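Local coordinates for alpha-rhamnosidase (Dictyoglomus thermophilum, PDB 6I60), which probably hydrolyses terminal non-reducing alpha-L-rhamnose residues from alpha-L-rhamnosides, as a glycoside hydrolase, at residues A[745-757]-A[776-790]. Residues are numbered along the deposited sequence; the frame is centred on the assembly and turned at random.
Sequences LLEDIIIRHDYHL and YDEVAYKIVNQKTYP
Leu746, Ile749 and Ile750 meet Val779 and Ile783 in an apolar seam that illustrates how two helices of the largely helical six-hairpin glycosidase domain, an (alpha/alpha)6 barrel, can be joined partly by the loops that follow them. The axes of 745-750 and 777-784 come within 11.4 Å at their closest, their N-to-C directions 29° apart, and branched side chains fill the gap. Val779 divides its methyls: CG1 lies 3.7 Å from Ile749 CG2, while CG2 faces Ile750 CD1 and Leu746 CD2. Ile749 CG2 also meets Ile783 CD1, and on the other branch Ile783 CG2 rests against Leu757 CG.

Two aromatic rings add contacts over their faces. Leu746 CD1 sits above the middle of the Tyr776 ring, 3.6 Å from its centroid, in a CH-pi contact at the start of helix 777-784. Lys782 lies across one face of Tyr755; its CD is centred over the ring, and bends at chi3 and chi4 fold the chain so that NZ stands 4.7 Å from the ring centroid in a cation-pi contact. Val779 O approaches the edge of the same ring.

Polar bonding gathers at His756. With CG anti to its carbonyl carbon (chi1 -79°), the imidazole reaches the loop after the second helix, where NE2 shares a 3.0 Å hydrogen bond with Thr788 OG1. At its other nitrogen, ND1 donates to His753 O, with a weak second bond to Asp754 O, so both ring nitrogens are engaged, which probably fixes the rotation of the imidazole. Gln786 CG lies over one face, offset toward the rim, in a CH-pi contact, and CD of Pro790, whose preceding peptide bond is cis, packs obliquely against CD2.

Within the domain, helix 761-773 connects the two segments and packs on Leu745, Leu757 and Val784; helix 473-488 backs Tyr781 and Val784, and helix 792-797 meets Leu757 through Phe792.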
# COMPACT_ATOMS: atom_id res chain seq x y z
N LEU A 745 33.37 -6.01 4.93
CA LEU A 745 32.03 -6.47 4.60
C LEU A 745 32.07 -7.64 3.64
O LEU A 745 31.34 -8.63 3.82
CB LEU A 745 31.22 -5.31 4.02
CG LEU A 745 29.86 -5.67 3.42
CD1 LEU A 745 28.96 -6.27 4.48
CD2 LEU A 745 29.22 -4.45 2.79
N LEU A 746 32.92 -7.57 2.61
CA LEU A 746 33.00 -8.65 1.63
C LEU A 746 33.54 -9.93 2.26
O LEU A 746 33.03 -11.02 1.97
CB LEU A 746 33.89 -8.22 0.46
CG LEU A 746 33.32 -7.15 -0.48
CD1 LEU A 746 34.40 -6.58 -1.38
CD2 LEU A 746 32.16 -7.71 -1.30
N GLU A 747 34.55 -9.82 3.11
CA GLU A 747 35.11 -11.01 3.75
C GLU A 747 34.12 -11.63 4.73
O GLU A 747 34.08 -12.86 4.87
CB GLU A 747 36.43 -10.67 4.45
CG GLU A 747 37.51 -10.18 3.50
CD GLU A 747 38.83 -9.94 4.19
OE1 GLU A 747 39.88 -10.30 3.62
OE2 GLU A 747 38.82 -9.39 5.32
N ASP A 748 33.33 -10.81 5.42
CA ASP A 748 32.30 -11.36 6.29
C ASP A 748 31.20 -12.05 5.49
O ASP A 748 30.57 -12.99 5.98
CB ASP A 748 31.71 -10.26 7.16
CG ASP A 748 31.04 -10.80 8.41
OD1 ASP A 748 31.66 -10.75 9.49
OD2 ASP A 748 29.89 -11.27 8.30
N ILE A 749 30.96 -11.60 4.26
CA ILE A 749 29.95 -12.21 3.41
C ILE A 749 30.49 -13.48 2.76
O ILE A 749 29.85 -14.54 2.79
CB ILE A 749 29.46 -11.21 2.35
CG1 ILE A 749 28.57 -10.14 3.00
CG2 ILE A 749 28.71 -11.93 1.24
CD1 ILE A 749 28.23 -9.00 2.06
N ILE A 750 31.69 -13.40 2.18
CA ILE A 750 32.21 -14.51 1.38
C ILE A 750 32.87 -15.55 2.27
O ILE A 750 32.57 -16.75 2.18
CB ILE A 750 33.17 -13.99 0.31
CG1 ILE A 750 32.45 -13.01 -0.62
CG2 ILE A 750 33.76 -15.14 -0.48
CD1 ILE A 750 33.31 -12.50 -1.76
N ILE A 751 33.78 -15.12 3.14
CA ILE A 751 34.54 -16.08 3.95
C ILE A 751 33.73 -16.54 5.15
O ILE A 751 33.49 -17.74 5.33
CB ILE A 751 35.89 -15.46 4.38
CG1 ILE A 751 36.65 -14.94 3.16
CG2 ILE A 751 36.73 -16.49 5.12
CD1 ILE A 751 37.87 -14.11 3.52
N ARG A 752 33.29 -15.59 5.98
CA ARG A 752 32.68 -15.96 7.26
C ARG A 752 31.29 -16.57 7.08
O ARG A 752 30.87 -17.39 7.91
CB ARG A 752 32.61 -14.74 8.17
CG ARG A 752 33.93 -14.37 8.83
CD ARG A 752 33.77 -13.23 9.82
NE ARG A 752 35.05 -12.75 10.33
CZ ARG A 752 35.57 -13.10 11.51
NH1 ARG A 752 34.92 -13.95 12.29
NH2 ARG A 752 36.74 -12.61 11.90
N HIS A 753 30.56 -16.19 6.03
CA HIS A 753 29.18 -16.60 5.88
C HIS A 753 28.87 -17.31 4.57
O HIS A 753 27.74 -17.77 4.38
CB HIS A 753 28.25 -15.39 6.03
CG HIS A 753 28.05 -14.97 7.46
ND1 HIS A 753 28.92 -14.12 8.11
CD2 HIS A 753 27.09 -15.29 8.36
CE1 HIS A 753 28.50 -13.93 9.35
NE2 HIS A 753 27.40 -14.63 9.52
N ASP A 754 29.84 -17.42 3.65
CA ASP A 754 29.67 -18.17 2.41
C ASP A 754 28.47 -17.66 1.61
O ASP A 754 27.57 -18.42 1.25
CB ASP A 754 29.56 -19.67 2.69
CG ASP A 754 29.70 -20.51 1.43
OD1 ASP A 754 30.59 -20.22 0.61
OD2 ASP A 754 28.91 -21.46 1.27
N TYR A 755 28.47 -16.35 1.34
CA TYR A 755 27.42 -15.68 0.57
C TYR A 755 26.05 -15.89 1.22
O TYR A 755 25.12 -16.44 0.62
CB TYR A 755 27.42 -16.16 -0.88
CG TYR A 755 28.72 -15.91 -1.61
CD1 TYR A 755 29.73 -16.86 -1.61
CD2 TYR A 755 28.93 -14.73 -2.32
CE1 TYR A 755 30.92 -16.64 -2.28
CE2 TYR A 755 30.11 -14.50 -2.99
CZ TYR A 755 31.10 -15.46 -2.97
OH TYR A 755 32.28 -15.23 -3.64
N HIS A 756 25.93 -15.43 2.46
CA HIS A 756 24.68 -15.52 3.19
C HIS A 756 24.46 -14.23 3.98
O HIS A 756 25.41 -13.62 4.46
CB HIS A 756 24.65 -16.73 4.13
CG HIS A 756 24.37 -18.03 3.44
ND1 HIS A 756 25.36 -18.82 2.91
CD2 HIS A 756 23.20 -18.67 3.20
CE1 HIS A 756 24.82 -19.89 2.37
NE2 HIS A 756 23.51 -19.83 2.53
N LEU A 757 23.20 -13.84 4.10
CA LEU A 757 22.86 -12.62 4.82
C LEU A 757 22.99 -12.84 6.33
O LEU A 757 22.51 -13.85 6.86
CB LEU A 757 21.43 -12.19 4.48
CG LEU A 757 21.19 -11.64 3.07
CD1 LEU A 757 19.71 -11.48 2.81
CD2 LEU A 757 21.91 -10.32 2.89
N TYR A 776 30.36 -4.71 -6.91
CA TYR A 776 30.36 -6.10 -6.47
C TYR A 776 28.96 -6.70 -6.59
O TYR A 776 28.43 -7.29 -5.65
CB TYR A 776 30.88 -6.22 -5.04
CG TYR A 776 32.37 -5.99 -4.92
CD1 TYR A 776 33.28 -6.97 -5.30
CD2 TYR A 776 32.87 -4.78 -4.44
CE1 TYR A 776 34.64 -6.76 -5.19
CE2 TYR A 776 34.23 -4.57 -4.33
CZ TYR A 776 35.11 -5.56 -4.70
OH TYR A 776 36.47 -5.35 -4.60
N ASP A 777 28.36 -6.55 -7.77
CA ASP A 777 27.03 -7.11 -8.00
C ASP A 777 27.05 -8.63 -8.08
O ASP A 777 26.00 -9.26 -7.86
CB ASP A 777 26.42 -6.52 -9.28
CG ASP A 777 27.41 -6.49 -10.44
OD1 ASP A 777 28.52 -7.04 -10.30
OD2 ASP A 777 27.07 -5.92 -11.50
N GLU A 778 28.20 -9.24 -8.37
CA GLU A 778 28.28 -10.69 -8.41
C GLU A 778 28.11 -11.30 -7.02
O GLU A 778 27.53 -12.38 -6.89
CB GLU A 778 29.61 -11.14 -9.03
CG GLU A 778 29.82 -10.67 -10.46
CD GLU A 778 28.96 -11.44 -11.46
OE1 GLU A 778 28.45 -12.52 -11.10
OE2 GLU A 778 28.81 -10.95 -12.60
N VAL A 779 28.61 -10.62 -5.99
CA VAL A 779 28.44 -11.11 -4.63
C VAL A 779 26.98 -11.04 -4.21
O VAL A 779 26.46 -11.96 -3.57
CB VAL A 779 29.34 -10.31 -3.66
CG1 VAL A 779 29.10 -10.74 -2.22
CG2 VAL A 779 30.81 -10.48 -4.04
N ALA A 780 26.29 -9.96 -4.58
CA ALA A 780 24.88 -9.82 -4.22
C ALA A 780 24.03 -10.87 -4.92
O ALA A 780 23.10 -11.42 -4.32
CB ALA A 780 24.39 -8.42 -4.56
N TYR A 781 24.34 -11.17 -6.18
CA TYR A 781 23.58 -12.20 -6.90
C TYR A 781 23.79 -13.57 -6.28
O TYR A 781 22.84 -14.37 -6.19
CB TYR A 781 23.98 -12.21 -8.37
CG TYR A 781 23.26 -13.24 -9.20
CD1 TYR A 781 21.99 -12.99 -9.70
CD2 TYR A 781 23.84 -14.47 -9.49
CE1 TYR A 781 21.31 -13.94 -10.45
CE2 TYR A 781 23.18 -15.42 -10.24
CZ TYR A 781 21.92 -15.15 -10.72
OH TYR A 781 21.25 -16.09 -11.47
N LYS A 782 25.02 -13.88 -5.85
CA LYS A 782 25.28 -15.17 -5.22
C LYS A 782 24.57 -15.29 -3.88
O LYS A 782 24.24 -16.41 -3.46
CB LYS A 782 26.78 -15.37 -5.04
CG LYS A 782 27.49 -15.91 -6.28
CD LYS A 782 28.78 -16.63 -5.93
CE LYS A 782 28.49 -17.94 -5.20
NZ LYS A 782 29.42 -19.02 -5.61
N ILE A 783 24.32 -14.17 -3.21
CA ILE A 783 23.54 -14.20 -1.97
C ILE A 783 22.09 -14.54 -2.27
O ILE A 783 21.47 -15.36 -1.58
CB ILE A 783 23.67 -12.86 -1.23
CG1 ILE A 783 25.06 -12.71 -0.63
CG2 ILE A 783 22.61 -12.73 -0.15
CD1 ILE A 783 25.50 -11.27 -0.43
N VAL A 784 21.52 -13.94 -3.32
CA VAL A 784 20.12 -14.16 -3.66
C VAL A 784 19.90 -15.60 -4.14
O VAL A 784 18.91 -16.24 -3.78
CB VAL A 784 19.67 -13.13 -4.71
CG1 VAL A 784 18.54 -13.69 -5.57
CG2 VAL A 784 19.23 -11.84 -4.03
N ASN A 785 20.84 -16.13 -4.92
CA ASN A 785 20.71 -17.46 -5.50
C ASN A 785 20.88 -18.58 -4.47
O ASN A 785 20.84 -19.76 -4.86
CB ASN A 785 21.73 -17.64 -6.63
CG ASN A 785 21.28 -18.63 -7.69
OD1 ASN A 785 21.60 -18.49 -8.87
ND2 ASN A 785 20.53 -19.65 -7.27
N GLN A 786 21.07 -18.27 -3.19
CA GLN A 786 21.24 -19.30 -2.18
C GLN A 786 19.91 -19.98 -1.87
O GLN A 786 18.86 -19.33 -1.79
CB GLN A 786 21.83 -18.70 -0.91
CG GLN A 786 23.32 -18.40 -1.01
CD GLN A 786 24.12 -19.56 -1.57
OE1 GLN A 786 24.63 -19.49 -2.69
NE2 GLN A 786 24.23 -20.63 -0.79
N LYS A 787 19.96 -21.30 -1.71
CA LYS A 787 18.80 -22.09 -1.34
C LYS A 787 18.92 -22.68 0.06
O LYS A 787 18.07 -23.49 0.46
CB LYS A 787 18.58 -23.22 -2.36
CG LYS A 787 17.64 -22.85 -3.50
CD LYS A 787 17.52 -23.99 -4.50
CE LYS A 787 18.10 -23.62 -5.85
NZ LYS A 787 17.35 -24.25 -6.97
N THR A 788 19.94 -22.29 0.81
CA THR A 788 20.18 -22.79 2.16
C THR A 788 20.02 -21.67 3.17
O THR A 788 19.93 -20.49 2.82
CB THR A 788 21.57 -23.41 2.26
OG1 THR A 788 22.52 -22.53 1.64
CG2 THR A 788 21.60 -24.76 1.56
N TYR A 789 19.99 -22.05 4.44
CA TYR A 789 19.83 -21.07 5.51
C TYR A 789 21.11 -20.24 5.66
O TYR A 789 22.21 -20.79 5.59
CB TYR A 789 19.50 -21.76 6.83
CG TYR A 789 19.47 -20.82 8.02
CD1 TYR A 789 20.63 -20.56 8.75
CD2 TYR A 789 18.30 -20.20 8.41
CE1 TYR A 789 20.61 -19.70 9.82
CE2 TYR A 789 18.27 -19.34 9.49
CZ TYR A 789 19.43 -19.09 10.19
OH TYR A 789 19.41 -18.24 11.27
N PRO A 790 20.99 -18.92 5.86
CA PRO A 790 19.74 -18.16 5.81
C PRO A 790 19.58 -17.36 4.52
O PRO A 790 20.47 -16.57 4.16
CB PRO A 790 19.86 -17.23 7.02
CG PRO A 790 21.35 -17.05 7.23
CD PRO A 790 22.08 -18.11 6.44